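Local structure of N-acetylglucosamine-specific lectin (Saxidomus purpuratus, 6A7T) at residues B[50-55]-B[149-154]; B[120-125]-B[138-143]. The protein binds N-acetylhexosamine sugars such as N-acetylglucosamine, as a bivalve lectin of the C-type fold whose carbohydrate recognition is independent of calcium. One frame throughout, in Å; residues are numbered along the deposited sequence.

Contact 1: B[50-55]-B[149-154]. With CA (calcium ion), chain D.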
# COMPACT_ATOMS: atom_id res chain seq x y z
N GLU B 50 -8.64 -10.14 20.92
CA GLU B 50 -8.14 -11.44 20.51
C GLU B 50 -9.29 -12.35 20.11
O GLU B 50 -9.20 -13.11 19.11
CB GLU B 50 -7.26 -12.07 21.59
CG GLU B 50 -5.99 -11.29 21.85
CD GLU B 50 -4.92 -11.93 22.75
OE1 GLU B 50 -5.16 -13.03 23.29
OE2 GLU B 50 -3.84 -11.29 22.94
N GLY B 51 -10.40 -12.30 20.85
CA GLY B 51 -11.52 -13.14 20.51
C GLY B 51 -12.13 -12.75 19.18
O GLY B 51 -12.72 -13.60 18.46
N SER B 52 -12.08 -11.44 18.87
CA SER B 52 -12.61 -10.90 17.68
C SER B 52 -11.73 -11.33 16.49
O SER B 52 -12.26 -11.74 15.48
CB SER B 52 -12.71 -9.39 17.72
OG SER B 52 -13.50 -8.95 18.83
N LYS B 53 -10.42 -11.30 16.69
CA LYS B 53 -9.47 -11.80 15.67
C LYS B 53 -9.80 -13.25 15.32
O LYS B 53 -9.98 -13.61 14.14
CB LYS B 53 -8.04 -11.66 16.14
CG LYS B 53 -7.00 -12.16 15.13
CD LYS B 53 -5.60 -11.95 15.66
CE LYS B 53 -4.56 -12.60 14.76
NZ LYS B 53 -4.79 -14.05 14.68
N ALA B 54 -9.94 -14.08 16.36
CA ALA B 54 -10.32 -15.51 16.13
C ALA B 54 -11.69 -15.65 15.46
O ALA B 54 -11.87 -16.55 14.65
CB ALA B 54 -10.30 -16.26 17.44
N PHE B 55 -12.69 -14.86 15.88
CA PHE B 55 -13.99 -14.90 15.29
C PHE B 55 -13.89 -14.66 13.78
O PHE B 55 -14.51 -15.39 13.00
CB PHE B 55 -14.94 -13.89 15.95
CG PHE B 55 -16.28 -13.77 15.27
CD1 PHE B 55 -17.23 -14.80 15.32
CD2 PHE B 55 -16.58 -12.65 14.49
CE1 PHE B 55 -18.44 -14.68 14.65
CE2 PHE B 55 -17.77 -12.54 13.81
CZ PHE B 55 -18.71 -13.56 13.90
N GLY B 149 -16.27 -6.08 23.04
CA GLY B 149 -16.98 -5.24 22.13
C GLY B 149 -17.30 -5.95 20.84
O GLY B 149 -16.93 -7.09 20.64
N PRO B 150 -17.98 -5.25 19.92
CA PRO B 150 -18.26 -5.74 18.59
C PRO B 150 -17.00 -5.54 17.73
O PRO B 150 -16.00 -4.97 18.15
CB PRO B 150 -19.41 -4.84 18.11
CG PRO B 150 -19.04 -3.52 18.75
CD PRO B 150 -18.47 -3.88 20.08
N CYS B 151 -17.08 -6.06 16.50
CA CYS B 151 -15.91 -5.99 15.61
C CYS B 151 -16.34 -5.91 14.15
O CYS B 151 -17.55 -6.07 13.83
CB CYS B 151 -15.04 -7.21 15.89
SG CYS B 151 -15.70 -8.80 15.35
N ILE B 152 -15.38 -5.62 13.26
CA ILE B 152 -15.61 -5.62 11.81
C ILE B 152 -14.70 -6.65 11.14
O ILE B 152 -13.49 -6.57 11.24
CB ILE B 152 -15.36 -4.22 11.24
CG1 ILE B 152 -16.09 -3.16 12.03
CG2 ILE B 152 -15.72 -4.23 9.76
CD1 ILE B 152 -15.75 -1.75 11.71
N CYS B 153 -15.31 -7.65 10.51
CA CYS B 153 -14.58 -8.59 9.70
C CYS B 153 -14.65 -8.19 8.22
O CYS B 153 -15.56 -7.54 7.76
CB CYS B 153 -15.11 -10.02 9.80
SG CYS B 153 -15.24 -10.66 11.50
N GLU B 154 -13.62 -8.61 7.49
CA GLU B 154 -13.42 -8.27 6.06
C GLU B 154 -12.97 -9.53 5.31
O GLU B 154 -12.09 -10.20 5.75
CB GLU B 154 -12.37 -7.18 5.89
CG GLU B 154 -12.23 -6.71 4.44
CD GLU B 154 -11.18 -5.64 4.17
OE1 GLU B 154 -10.35 -5.37 5.10
OE2 GLU B 154 -11.16 -5.10 3.03
CA CA D . -9.49 -3.36 3.38
O HOH W 1 -16.40 -8.96 18.70
O HOH W 2 -8.07 -5.40 2.93
O HOH W 3 -9.86 -3.10 1.02
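Ser52 and Cys151 mark where helix segment 50-55 comes nearest to strand segment 149-154, their CA atoms 6.3 Å apart. The two axes approach to 8.9 Å, and their N-to-C directions differ by 36°, so the helix runs roughly with the strand; further on, Phe55 lies level with Cys153. No direct hydrogen bond joins the segments, and side chains one helical turn apart make the contact. Ser52 CB meets Cys151 CB at 3.7 Å. Ser52 OG is bonded to Gly48 O, and a water donates both to Ser52 OG and, at 2.7 Å, to Gly149 O, bridging helix and strand. In Phe55, CG is anti to the backbone N; CD2 of the ring lies near two sulfurs, and CE2 also near Cys153 SG. Cys153 SG lies 3.8 Å from Phe55 CD2 and Cys151 SG 4.0 Å from the same atom. Both are sulfur-aromatic contacts of oblique geometry, 65° and 67° off the ring normal. Cys153 SG is also disulfide-bonded to Cys56, next to Phe55, which ties helix to strand covalently. Beyond it, Glu154 grips a calcium ion with both carboxylate oxygens, OE2 at 2.4 Å; Thr65, Glu67, Glu71 and two waters complete the site. A helix packed on the C-terminal strand and fastened to it by a disulfide is characteristic of the C-type lectin domain.

Contact 2: B[120-125]-B[138-143]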
# COMPACT_ATOMS: atom_id res chain seq x y z
N ASP B 120 -2.33 6.85 21.76
CA ASP B 120 -1.74 6.99 23.12
C ASP B 120 -0.39 6.26 23.24
O ASP B 120 0.38 6.53 24.18
CB ASP B 120 -2.73 6.49 24.15
CG ASP B 120 -3.87 7.47 24.29
OD1 ASP B 120 -3.60 8.62 24.70
OD2 ASP B 120 -5.01 7.09 23.95
N ASN B 121 -0.12 5.31 22.33
CA ASN B 121 1.13 4.51 22.30
C ASN B 121 1.17 3.63 23.55
O ASN B 121 2.11 3.69 24.36
CB ASN B 121 2.38 5.38 22.10
CG ASN B 121 2.39 5.97 20.70
OD1 ASN B 121 2.53 7.17 20.51
ND2 ASN B 121 2.21 5.11 19.72
N ASN B 122 0.14 2.80 23.68
CA ASN B 122 -0.05 2.00 24.84
C ASN B 122 0.25 0.54 24.49
O ASN B 122 -0.07 -0.39 25.23
CB ASN B 122 -1.43 2.32 25.43
CG ASN B 122 -2.58 2.06 24.47
OD1 ASN B 122 -2.38 1.42 23.43
ND2 ASN B 122 -3.78 2.46 24.84
N LYS B 123 0.90 0.34 23.32
CA LYS B 123 1.17 -0.99 22.81
C LYS B 123 -0.10 -1.85 22.81
O LYS B 123 -0.09 -3.06 23.09
CB LYS B 123 2.28 -1.65 23.63
CG LYS B 123 3.58 -0.86 23.54
CD LYS B 123 4.81 -1.62 23.89
CE LYS B 123 6.07 -0.82 23.59
NZ LYS B 123 7.28 -1.68 23.71
N GLY B 124 -1.18 -1.24 22.35
CA GLY B 124 -2.44 -1.92 22.43
C GLY B 124 -2.99 -2.42 21.10
O GLY B 124 -2.26 -2.73 20.15
N CYS B 125 -4.32 -2.51 21.06
CA CYS B 125 -5.09 -2.99 19.91
C CYS B 125 -6.02 -1.87 19.43
O CYS B 125 -6.43 -1.06 20.20
CB CYS B 125 -5.91 -4.23 20.25
SG CYS B 125 -4.90 -5.69 20.61
N TRP B 138 -9.68 6.05 14.56
CA TRP B 138 -8.98 4.94 15.23
C TRP B 138 -8.54 5.36 16.64
O TRP B 138 -8.04 6.46 16.81
CB TRP B 138 -7.73 4.44 14.51
CG TRP B 138 -7.97 4.03 13.10
CD1 TRP B 138 -9.15 3.82 12.44
CD2 TRP B 138 -6.91 3.84 12.13
NE1 TRP B 138 -8.90 3.54 11.12
CE2 TRP B 138 -7.54 3.53 10.91
CE3 TRP B 138 -5.51 3.95 12.19
CZ2 TRP B 138 -6.81 3.29 9.74
CZ3 TRP B 138 -4.79 3.70 11.04
CH2 TRP B 138 -5.44 3.33 9.85
N ASN B 139 -8.56 4.40 17.54
CA ASN B 139 -7.96 4.49 18.86
C ASN B 139 -7.21 3.21 19.19
O ASN B 139 -7.57 2.13 18.70
CB ASN B 139 -9.01 4.75 19.96
CG ASN B 139 -8.39 5.01 21.31
OD1 ASN B 139 -7.32 5.65 21.43
ND2 ASN B 139 -9.11 4.57 22.34
N ASP B 140 -6.21 3.32 20.09
CA ASP B 140 -5.49 2.22 20.60
C ASP B 140 -5.94 1.95 22.04
O ASP B 140 -5.97 2.82 22.86
CB ASP B 140 -3.96 2.38 20.57
CG ASP B 140 -3.38 3.66 21.14
OD1 ASP B 140 -4.12 4.67 21.28
OD2 ASP B 140 -2.13 3.62 21.39
N HIS B 141 -6.23 0.70 22.31
CA HIS B 141 -6.71 0.26 23.64
C HIS B 141 -5.74 -0.78 24.22
O HIS B 141 -5.44 -1.76 23.57
CB HIS B 141 -8.10 -0.32 23.50
CG HIS B 141 -8.74 -0.65 24.80
ND1 HIS B 141 -9.12 0.33 25.68
CD2 HIS B 141 -9.07 -1.84 25.36
CE1 HIS B 141 -9.64 -0.25 26.75
NE2 HIS B 141 -9.65 -1.56 26.58
N VAL B 142 -5.37 -0.65 25.51
CA VAL B 142 -4.33 -1.47 26.15
C VAL B 142 -4.77 -2.93 26.25
O VAL B 142 -3.96 -3.84 26.10
CB VAL B 142 -3.94 -0.96 27.56
CG1 VAL B 142 -5.12 -0.96 28.52
CG2 VAL B 142 -2.80 -1.77 28.17
N ASP B 143 -6.04 -3.14 26.59
CA ASP B 143 -6.54 -4.43 26.90
C ASP B 143 -7.10 -5.11 25.64
O ASP B 143 -8.24 -4.86 25.23
CB ASP B 143 -7.60 -4.35 27.99
CG ASP B 143 -7.84 -5.70 28.65
OD1 ASP B 143 -7.50 -6.74 28.04
OD2 ASP B 143 -8.40 -5.71 29.76
O HOH W 4 -7.29 4.97 24.87
O HOH W 5 -1.36 -3.69 25.73
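Asp140 and the 120-122 backbone meet through a carboxylate that receives several N-H groups. Asp140 OD1 accepts a nearly straight bond from Asp120 N at 2.9 Å. Asp140 OD2 accepts from Asn121 N at 2.8 Å, more bent at 131°, and each oxygen uses its syn lone pair; Asn122 N adds a weak bond to OD2. These bonds hold the loop against the strand. The Asp120 carboxylate is nearly parallel to that of Asp140, 3° between planes, and the like charges come within 3.7 Å (Asp120 OD2 to Asp140 OD1); a salt bridge from Lys118 to Asp120 probably eases the repulsion. The Asn122 amide, turned 43° from the Asp140 carboxylate, donates through ND2 to Asp140 O at 3.0 Å, from above the carbonyl plane. A water links Asp120 OD2, Asn139 ND2 and Asp140 O. In other models of this protein, Asp120, Asn139 and Asp140 bind a second calcium, and Asn139 and His141 bind sugar. Cys125 and His141 form an antiparallel hydrogen-bonded pair, where strand 125-131 joins the edge strand 134-141; Cys125 also touches Arg93 of strand 87-95 and is disulfide-bonded to Cys144.

In the fold
Along the chain, contact 2 (120-125 with 138-143) is nested inside the loop that contact 1 (50-55 with 149-154) closes. Their centres lie 16 Å apart and their nearest atoms about 6 Å, without touching. Contact 1 joins helix 49-58 to strand 149-155, a member of the antiparallel sheet with 38-47 and 62-63. Contact 2 lies at the margin of the other antiparallel sheet, where the loop before strand 125-131 meets edge strand 134-141, whose chain continues through a loop into strand 149-155. Both lie within the one C-type lectin domain. Contact 1 thus brings together parts far apart in the sequence beside the occupied calcium site, while contact 2 holds ligand-binding residues whose sugar and second calcium are not bound here.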